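Long-range contact in protein CT_858 (Chlamydia trachomatis, PDB 3DOR), which probably acts as a secreted serine-type endopeptidase, a protease that cuts peptide bonds inside protein chains: residues B[254-266]-B[293-307]. Numbering follows the deposited sequence.
Sequences NIGSTDGFLPVIG and VGFLRIPTYSWQDME. With SO4 (sulfate ion), chain M.
Gly260 CA lies over one face of the Arg297 guanidinium. Pro299 CA sits above the other face, offset toward the rim. The backbone carbonyl of Ser257 lies at the edge, close to the guanidinium plane. NE and NH2 both donate to Ser257 O, so a single oxygen is gripped side-on. Arg297 NE to Ser257 O is 2.7 Å and Arg297 NH2 to Ser257 O is 2.9 Å. The NH2 bond lies in the carbonyl plane, on a lone pair. The NE donor is tilted 21° from that plane. Arg297 CG is anti to the backbone N (chi1 174°), and the chain runs extended to NE, which carries the group across to the loop. NH1 gives a hydrogen bond to Thr339 O, and NH2 gives a second one to Asn340 O, which fixes the group's rotation.

Arg297 ends strand 290-297 of the mixed sheet in the S41 peptidase region, of the ClpP/crotonase clan. Residues 254-266 form an irregular loop packed beside this strand and the turn after it. Asn254 to Ser257 make a type II turn, with Gly256 at its third position. Gly256 CA makes a CA-H...O contact of 3.3 Å with Pro299 O. Ser257 OG accepts from Gly260 N at 3.0 Å, an ST motif that closes the next bend.

Glu307 reaches back to this bend. Its OE1 takes Thr258 N at 3.0 Å. The bond is nearly straight (176°), and the N-H comes to OE1 from above the carboxylate plane. One water joins Gly256 O, Thr258 OG1 and Glu307 N. Another bridges Thr258 O and Arg297 O.

Further along, Ile265 CG2 meets Phe295 CD1 obliquely at 4.4 Å. Ile335 of strand 333-337 touches both side chains, and Leu552 of helix 549-564 also packs on Ile265.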
ATOM      1  N   ASN B 254      26.522  -4.081  -9.980  1.00 27.91           N
ATOM      2  CA  ASN B 254      25.223  -3.602  -9.507  1.00 29.25           C
ATOM      3  C   ASN B 254      24.923  -4.027  -8.066  1.00 28.38           C
ATOM      4  O   ASN B 254      25.168  -5.171  -7.686  1.00 27.90           O
ATOM      5  CB  ASN B 254      24.092  -4.159 -10.377  1.00 32.76           C
ATOM      6  CG  ASN B 254      23.886  -3.388 -11.664  1.00 38.42           C
ATOM      7  OD1 ASN B 254      22.748  -3.144 -12.052  1.00 45.75           O
ATOM      8  ND2 ASN B 254      24.968  -3.025 -12.344  1.00 39.47           N
ATOM      9  N   ILE B 255      24.381  -3.114  -7.273  1.00 25.06           N
ATOM     10  CA  ILE B 255      24.005  -3.448  -5.912  1.00 26.01           C
ATOM     11  C   ILE B 255      22.901  -4.506  -6.047  1.00 26.23           C
ATOM     12  O   ILE B 255      21.982  -4.342  -6.845  1.00 24.89           O
ATOM     13  CB  ILE B 255      23.476  -2.206  -5.172  1.00 25.03           C
ATOM     14  CG1 ILE B 255      24.657  -1.289  -4.804  1.00 27.77           C
ATOM     15  CG2 ILE B 255      22.716  -2.611  -3.922  1.00 22.87           C
ATOM     16  CD1 ILE B 255      24.250   0.010  -4.092  1.00 26.09           C
ATOM     17  N   GLY B 256      23.008  -5.597  -5.294  1.00 24.48           N
ATOM     18  CA  GLY B 256      22.011  -6.649  -5.386  1.00 24.70           C
ATOM     19  C   GLY B 256      22.288  -7.678  -6.473  1.00 25.54           C
ATOM     20  O   GLY B 256      21.524  -8.626  -6.649  1.00 28.26           O
ATOM     21  N   SER B 257      23.377  -7.500  -7.210  1.00 25.40           N
ATOM     22  CA  SER B 257      23.744  -8.438  -8.271  1.00 26.25           C
ATOM     23  C   SER B 257      23.956  -9.850  -7.717  1.00 25.96           C
ATOM     24  O   SER B 257      24.666 -10.043  -6.726  1.00 23.81           O
ATOM     25  CB  SER B 257      25.022  -7.966  -8.975  1.00 25.40           C
ATOM     26  OG  SER B 257      25.676  -9.044  -9.626  1.00 25.47           O
ATOM     27  N   THR B 258      23.349 -10.839  -8.366  1.00 26.28           N
ATOM     28  CA  THR B 258      23.473 -12.224  -7.918  1.00 25.06           C
ATOM     29  C   THR B 258      24.912 -12.726  -7.901  1.00 23.44           C
ATOM     30  O   THR B 258      25.351 -13.340  -6.929  1.00 20.34           O
ATOM     31  CB  THR B 258      22.619 -13.182  -8.804  1.00 26.90           C
ATOM     32  OG1 THR B 258      21.239 -12.858  -8.647  1.00 28.88           O
ATOM     33  CG2 THR B 258      22.816 -14.635  -8.392  1.00 25.23           C
ATOM     34  N   ASP B 259      25.652 -12.461  -8.969  1.00 24.01           N
ATOM     35  CA  ASP B 259      27.028 -12.934  -9.063  1.00 24.73           C
ATOM     36  C   ASP B 259      28.090 -12.035  -8.453  1.00 23.90           C
ATOM     37  O   ASP B 259      29.161 -12.506  -8.084  1.00 24.23           O
ATOM     38  CB  ASP B 259      27.388 -13.218 -10.526  1.00 27.05           C
ATOM     39  CG  ASP B 259      26.769 -14.509 -11.037  1.00 30.23           C
ATOM     40  OD1 ASP B 259      26.793 -14.753 -12.262  1.00 33.78           O
ATOM     41  OD2 ASP B 259      26.268 -15.289 -10.207  1.00 31.06           O
ATOM     42  N   GLY B 260      27.820 -10.744  -8.335  1.00 24.11           N
ATOM     43  CA  GLY B 260      28.846  -9.889  -7.767  1.00 22.68           C
ATOM     44  C   GLY B 260      29.973  -9.723  -8.770  1.00 25.32           C
ATOM     45  O   GLY B 260      29.810 -10.022  -9.965  1.00 24.65           O
ATOM     46  N   PHE B 261      31.134  -9.294  -8.293  1.00 23.96           N
ATOM     47  CA  PHE B 261      32.249  -9.031  -9.193  1.00 24.04           C
ATOM     48  C   PHE B 261      33.544  -9.758  -8.885  1.00 25.00           C
ATOM     49  O   PHE B 261      34.549  -9.533  -9.546  1.00 26.55           O
ATOM     50  CB  PHE B 261      32.505  -7.524  -9.208  1.00 26.91           C
ATOM     51  CG  PHE B 261      32.747  -6.942  -7.839  1.00 24.51           C
ATOM     52  CD1 PHE B 261      33.998  -7.036  -7.238  1.00 26.66           C
ATOM     53  CD2 PHE B 261      31.721  -6.318  -7.146  1.00 25.17           C
ATOM     54  CE1 PHE B 261      34.221  -6.515  -5.963  1.00 25.35           C
ATOM     55  CE2 PHE B 261      31.930  -5.794  -5.869  1.00 25.02           C
ATOM     56  CZ  PHE B 261      33.187  -5.893  -5.277  1.00 24.61           C
ATOM     57  N   LEU B 262      33.528 -10.632  -7.891  1.00 24.16           N
ATOM     58  CA  LEU B 262      34.726 -11.372  -7.532  1.00 26.14           C
ATOM     59  C   LEU B 262      34.926 -12.651  -8.353  1.00 28.79           C
ATOM     60  O   LEU B 262      33.993 -13.442  -8.542  1.00 27.86           O
ATOM     61  CB  LEU B 262      34.686 -11.730  -6.048  1.00 24.76           C
ATOM     62  CG  LEU B 262      34.540 -10.537  -5.099  1.00 24.67           C
ATOM     63  CD1 LEU B 262      34.347 -11.037  -3.684  1.00 22.53           C
ATOM     64  CD2 LEU B 262      35.782  -9.644  -5.202  1.00 24.71           C
ATOM     65  N   PRO B 263      36.144 -12.850  -8.880  1.00 29.78           N
ATOM     66  CA  PRO B 263      36.429 -14.056  -9.669  1.00 30.36           C
ATOM     67  C   PRO B 263      36.556 -15.265  -8.735  1.00 29.94           C
ATOM     68  O   PRO B 263      36.697 -15.095  -7.523  1.00 29.35           O
ATOM     69  CB  PRO B 263      37.739 -13.703 -10.390  1.00 31.48           C
ATOM     70  CG  PRO B 263      38.363 -12.659  -9.518  1.00 32.94           C
ATOM     71  CD  PRO B 263      37.200 -11.836  -9.054  1.00 30.25           C
ATOM     72  N   VAL B 264      36.495 -16.480  -9.277  1.00 29.41           N
ATOM     73  CA  VAL B 264      36.591 -17.670  -8.432  1.00 29.88           C
ATOM     74  C   VAL B 264      37.896 -17.658  -7.658  1.00 30.71           C
ATOM     75  O   VAL B 264      38.922 -17.212  -8.166  1.00 32.66           O
ATOM     76  CB  VAL B 264      36.476 -18.982  -9.261  1.00 29.82           C
ATOM     77  CG1 VAL B 264      35.167 -18.993 -10.016  1.00 26.58           C
ATOM     78  CG2 VAL B 264      37.631 -19.103 -10.231  1.00 30.32           C
ATOM     79  N   ILE B 265      37.850 -18.152  -6.424  1.00 31.05           N
ATOM     80  CA  ILE B 265      39.020 -18.167  -5.558  1.00 30.89           C
ATOM     81  C   ILE B 265      40.023 -19.279  -5.870  1.00 33.08           C
ATOM     82  O   ILE B 265      41.163 -19.246  -5.405  1.00 32.95           O
ATOM     83  CB  ILE B 265      38.580 -18.268  -4.076  1.00 32.49           C
ATOM     84  CG1 ILE B 265      37.847 -19.597  -3.836  1.00 28.87           C
ATOM     85  CG2 ILE B 265      37.676 -17.084  -3.733  1.00 30.06           C
ATOM     86  CD1 ILE B 265      37.352 -19.800  -2.417  1.00 27.16           C
ATOM     87  N   GLY B 266      39.605 -20.256  -6.663  1.00 33.75           N
ATOM     88  CA  GLY B 266      40.498 -21.343  -7.008  1.00 34.89           C
ATOM     89  C   GLY B 266      39.808 -22.334  -7.920  1.00 37.02           C
ATOM     90  O   GLY B 266      38.664 -22.105  -8.316  1.00 35.72           O
ATOM     91  N   VAL B 293      37.257 -25.229   0.316  1.00 25.58           N
ATOM     92  CA  VAL B 293      36.539 -24.096   0.874  1.00 26.11           C
ATOM     93  C   VAL B 293      35.307 -23.721   0.071  1.00 24.74           C
ATOM     94  O   VAL B 293      35.337 -23.679  -1.155  1.00 22.97           O
ATOM     95  CB  VAL B 293      37.474 -22.862   0.977  1.00 26.69           C
ATOM     96  CG1 VAL B 293      36.708 -21.655   1.516  1.00 25.33           C
ATOM     97  CG2 VAL B 293      38.667 -23.194   1.887  1.00 24.43           C
ATOM     98  N   GLY B 294      34.216 -23.452   0.775  1.00 24.75           N
ATOM     99  CA  GLY B 294      33.003 -23.059   0.088  1.00 24.12           C
ATOM    100  C   GLY B 294      32.958 -21.561  -0.136  1.00 24.49           C
ATOM    101  O   GLY B 294      33.558 -20.787   0.621  1.00 24.61           O
ATOM    102  N   PHE B 295      32.275 -21.158  -1.204  1.00 25.06           N
ATOM    103  CA  PHE B 295      32.087 -19.753  -1.536  1.00 23.64           C
ATOM    104  C   PHE B 295      30.601 -19.577  -1.836  1.00 24.92           C
ATOM    105  O   PHE B 295      30.017 -20.316  -2.636  1.00 23.57           O
ATOM    106  CB  PHE B 295      32.894 -19.327  -2.760  1.00 23.77           C
ATOM    107  CG  PHE B 295      32.657 -17.878  -3.163  1.00 26.02           C
ATOM    108  CD1 PHE B 295      33.454 -16.854  -2.654  1.00 26.17           C
ATOM    109  CD2 PHE B 295      31.603 -17.539  -4.011  1.00 24.94           C
ATOM    110  CE1 PHE B 295      33.208 -15.516  -2.982  1.00 25.18           C
ATOM    111  CE2 PHE B 295      31.346 -16.205  -4.345  1.00 26.60           C
ATOM    112  CZ  PHE B 295      32.149 -15.192  -3.829  1.00 27.17           C
ATOM    113  N   LEU B 296      29.997 -18.597  -1.184  1.00 24.15           N
ATOM    114  CA  LEU B 296      28.582 -18.319  -1.352  1.00 25.28           C
ATOM    115  C   LEU B 296      28.381 -16.809  -1.356  1.00 24.37           C
ATOM    116  O   LEU B 296      28.942 -16.115  -0.523  1.00 24.24           O
ATOM    117  CB  LEU B 296      27.799 -18.937  -0.189  1.00 24.87           C
ATOM    118  CG  LEU B 296      26.286 -18.712  -0.054  1.00 28.12           C
ATOM    119  CD1 LEU B 296      26.001 -17.288   0.365  1.00 33.64           C
ATOM    120  CD2 LEU B 296      25.600 -19.021  -1.368  1.00 26.59           C
ATOM    121  N   ARG B 297      27.603 -16.293  -2.301  1.00 24.56           N
ATOM    122  CA  ARG B 297      27.328 -14.857  -2.315  1.00 24.23           C
ATOM    123  C   ARG B 297      25.861 -14.650  -1.947  1.00 23.00           C
ATOM    124  O   ARG B 297      24.985 -15.315  -2.507  1.00 25.51           O
ATOM    125  CB  ARG B 297      27.610 -14.247  -3.700  1.00 23.61           C
ATOM    126  CG  ARG B 297      27.193 -12.772  -3.815  1.00 24.78           C
ATOM    127  CD  ARG B 297      27.603 -12.094  -5.140  1.00 22.43           C
ATOM    128  NE  ARG B 297      26.861 -10.844  -5.294  1.00 24.80           N
ATOM    129  CZ  ARG B 297      27.002  -9.786  -4.495  1.00 24.78           C
ATOM    130  NH1 ARG B 297      27.875  -9.802  -3.493  1.00 25.12           N
ATOM    131  NH2 ARG B 297      26.215  -8.734  -4.646  1.00 23.77           N
ATOM    132  N   ILE B 298      25.595 -13.784  -0.968  1.00 19.56           N
ATOM    133  CA  ILE B 298      24.213 -13.465  -0.583  1.00 20.92           C
ATOM    134  C   ILE B 298      24.074 -12.084  -1.216  1.00 21.81           C
ATOM    135  O   ILE B 298      24.647 -11.114  -0.725  1.00 23.67           O
ATOM    136  CB  ILE B 298      24.038 -13.379   0.961  1.00 20.07           C
ATOM    137  CG1 ILE B 298      24.323 -14.738   1.602  1.00 18.27           C
ATOM    138  CG2 ILE B 298      22.618 -12.947   1.308  1.00 17.05           C
ATOM    139  CD1 ILE B 298      24.203 -14.737   3.137  1.00 19.70           C
ATOM    140  N   PRO B 299      23.314 -11.979  -2.317  1.00 23.10           N
ATOM    141  CA  PRO B 299      23.130 -10.712  -3.027  1.00 22.45           C
ATOM    142  C   PRO B 299      22.149  -9.686  -2.465  1.00 24.45           C
ATOM    143  O   PRO B 299      22.362  -8.473  -2.604  1.00 25.18           O
ATOM    144  CB  PRO B 299      22.755 -11.180  -4.433  1.00 21.88           C
ATOM    145  CG  PRO B 299      21.854 -12.340  -4.141  1.00 22.60           C
ATOM    146  CD  PRO B 299      22.540 -13.058  -2.968  1.00 23.94           C
ATOM    147  N   THR B 300      21.081 -10.160  -1.840  1.00 22.68           N
ATOM    148  CA  THR B 300      20.077  -9.266  -1.279  1.00 22.37           C
ATOM    149  C   THR B 300      19.279 -10.013  -0.225  1.00 24.89           C
ATOM    150  O   THR B 300      19.290 -11.249  -0.202  1.00 24.51           O
ATOM    151  CB  THR B 300      19.090  -8.791  -2.363  1.00 22.74           C
ATOM    152  OG1 THR B 300      18.051  -8.018  -1.752  1.00 22.06           O
ATOM    153  CG2 THR B 300      18.455  -9.990  -3.073  1.00 20.86           C
ATOM    154  N   TYR B 301      18.602  -9.271   0.650  1.00 23.41           N
ATOM    155  CA  TYR B 301      17.777  -9.897   1.663  1.00 23.94           C
ATOM    156  C   TYR B 301      16.293  -9.748   1.345  1.00 24.43           C
ATOM    157  O   TYR B 301      15.430 -10.127   2.136  1.00 24.76           O
ATOM    158  CB  TYR B 301      18.122  -9.375   3.066  1.00 22.72           C
ATOM    159  CG  TYR B 301      19.507  -9.826   3.506  1.00 22.16           C
ATOM    160  CD1 TYR B 301      20.602  -8.964   3.422  1.00 22.02           C
ATOM    161  CD2 TYR B 301      19.740 -11.140   3.927  1.00 22.57           C
ATOM    162  CE1 TYR B 301      21.899  -9.397   3.739  1.00 21.39           C
ATOM    163  CE2 TYR B 301      21.044 -11.585   4.249  1.00 21.76           C
ATOM    164  CZ  TYR B 301      22.112 -10.705   4.145  1.00 20.13           C
ATOM    165  OH  TYR B 301      23.400 -11.124   4.404  1.00 23.57           O
ATOM    166  N   SER B 302      15.985  -9.181   0.187  1.00 25.34           N
ATOM    167  CA  SER B 302      14.588  -9.113  -0.214  1.00 29.40           C
ATOM    168  C   SER B 302      14.568 -10.250  -1.235  1.00 27.98           C
ATOM    169  O   SER B 302      14.755 -10.051  -2.436  1.00 26.53           O
ATOM    170  CB  SER B 302      14.231  -7.753  -0.838  1.00 29.85           C
ATOM    171  OG  SER B 302      14.862  -7.562  -2.076  1.00 40.99           O
ATOM    172  N   TRP B 303      14.393 -11.463  -0.717  1.00 27.12           N
ATOM    173  CA  TRP B 303      14.413 -12.671  -1.528  1.00 29.20           C
ATOM    174  C   TRP B 303      13.617 -12.641  -2.824  1.00 29.80           C
ATOM    175  O   TRP B 303      14.026 -13.248  -3.811  1.00 31.18           O
ATOM    176  CB  TRP B 303      13.971 -13.876  -0.688  1.00 27.76           C
ATOM    177  CG  TRP B 303      12.666 -13.687   0.013  1.00 27.57           C
ATOM    178  CD1 TRP B 303      12.446 -13.016   1.188  1.00 29.46           C
ATOM    179  CD2 TRP B 303      11.394 -14.200  -0.399  1.00 28.92           C
ATOM    180  NE1 TRP B 303      11.112 -13.087   1.533  1.00 28.21           N
ATOM    181  CE2 TRP B 303      10.447 -13.807   0.575  1.00 27.85           C
ATOM    182  CE3 TRP B 303      10.965 -14.954  -1.499  1.00 28.10           C
ATOM    183  CZ2 TRP B 303       9.095 -14.153   0.483  1.00 30.23           C
ATOM    184  CZ3 TRP B 303       9.619 -15.296  -1.588  1.00 30.35           C
ATOM    185  CH2 TRP B 303       8.701 -14.893  -0.602  1.00 29.40           C
ATOM    186  N   GLN B 304      12.493 -11.938  -2.825  1.00 31.50           N
ATOM    187  CA  GLN B 304      11.648 -11.870  -4.008  1.00 36.34           C
ATOM    188  C   GLN B 304      12.291 -11.132  -5.186  1.00 37.52           C
ATOM    189  O   GLN B 304      11.905 -11.336  -6.335  1.00 38.03           O
ATOM    190  CB  GLN B 304      10.298 -11.230  -3.638  1.00 40.35           C
ATOM    191  CG  GLN B 304       9.650 -11.877  -2.407  1.00 45.21           C
ATOM    192  CD  GLN B 304       8.185 -11.501  -2.206  1.00 51.75           C
ATOM    193  OE1 GLN B 304       7.311 -11.892  -2.990  1.00 54.46           O
ATOM    194  NE2 GLN B 304       7.909 -10.745  -1.146  1.00 52.54           N
ATOM    195  N   ASP B 305      13.276 -10.283  -4.908  1.00 38.36           N
ATOM    196  CA  ASP B 305      13.947  -9.531  -5.964  1.00 38.01           C
ATOM    197  C   ASP B 305      15.177 -10.245  -6.504  1.00 38.00           C
ATOM    198  O   ASP B 305      15.918  -9.674  -7.299  1.00 38.62           O
ATOM    199  CB  ASP B 305      14.374  -8.138  -5.478  1.00 39.16           C
ATOM    200  CG  ASP B 305      13.214  -7.313  -4.940  1.00 41.12           C
ATOM    201  OD1 ASP B 305      12.079  -7.468  -5.430  1.00 39.01           O
ATOM    202  OD2 ASP B 305      13.451  -6.489  -4.030  1.00 44.52           O
ATOM    203  N   MET B 306      15.421 -11.477  -6.069  1.00 36.93           N
ATOM    204  CA  MET B 306      16.582 -12.200  -6.577  1.00 36.41           C
ATOM    205  C   MET B 306      16.455 -12.483  -8.071  1.00 37.74           C
ATOM    206  O   MET B 306      15.388 -12.852  -8.557  1.00 38.45           O
ATOM    207  CB  MET B 306      16.778 -13.528  -5.842  1.00 34.06           C
ATOM    208  CG  MET B 306      17.257 -13.387  -4.416  1.00 31.36           C
ATOM    209  SD  MET B 306      17.790 -14.969  -3.762  1.00 30.29           S
ATOM    210  CE  MET B 306      19.447 -15.098  -4.477  1.00 22.93           C
ATOM    211  N   GLU B 307      17.561 -12.303  -8.785  1.00 38.49           N
ATOM    212  CA  GLU B 307      17.631 -12.542 -10.222  1.00 39.37           C
ATOM    213  C   GLU B 307      17.044 -13.898 -10.595  1.00 40.48           C
ATOM    214  O   GLU B 307      17.448 -14.919 -10.048  1.00 39.56           O
ATOM    215  CB  GLU B 307      19.092 -12.510 -10.676  1.00 40.65           C
ATOM    216  CG  GLU B 307      19.524 -11.261 -11.422  1.00 42.42           C
ATOM    217  CD  GLU B 307      21.045 -11.123 -11.495  1.00 43.82           C
ATOM    218  OE1 GLU B 307      21.606 -10.298 -10.737  1.00 40.02           O
ATOM    219  OE2 GLU B 307      21.675 -11.844 -12.303  1.00 44.87           O
TER
HETATM  220  S   SO4 M 617      23.893   0.314  -9.104  1.00 49.70           S
HETATM  221  O1  SO4 M 617      24.587  -0.105 -10.372  1.00 50.18           O
HETATM  222  O2  SO4 M 617      22.418   0.288  -9.333  1.00 51.05           O
HETATM  223  O3  SO4 M 617      24.214  -0.615  -7.976  1.00 46.99           O
HETATM  224  O4  SO4 M 617      24.383   1.697  -8.768  1.00 50.44           O
HETATM  225  O   HOH W   1      19.884 -11.293  -7.105  1.00 30.83           O
HETATM  226  O   HOH W   2      23.684  -8.621 -12.025  1.00 37.25           O
HETATM  227  O   HOH W   3      24.304 -15.257  -5.277  1.00 22.70           O
HETATM  228  O   HOH W   4      19.649 -15.253  -8.856  1.00 39.19           O
HETATM  229  O   HOH W   5      24.455 -11.507 -11.603  1.00 37.08           O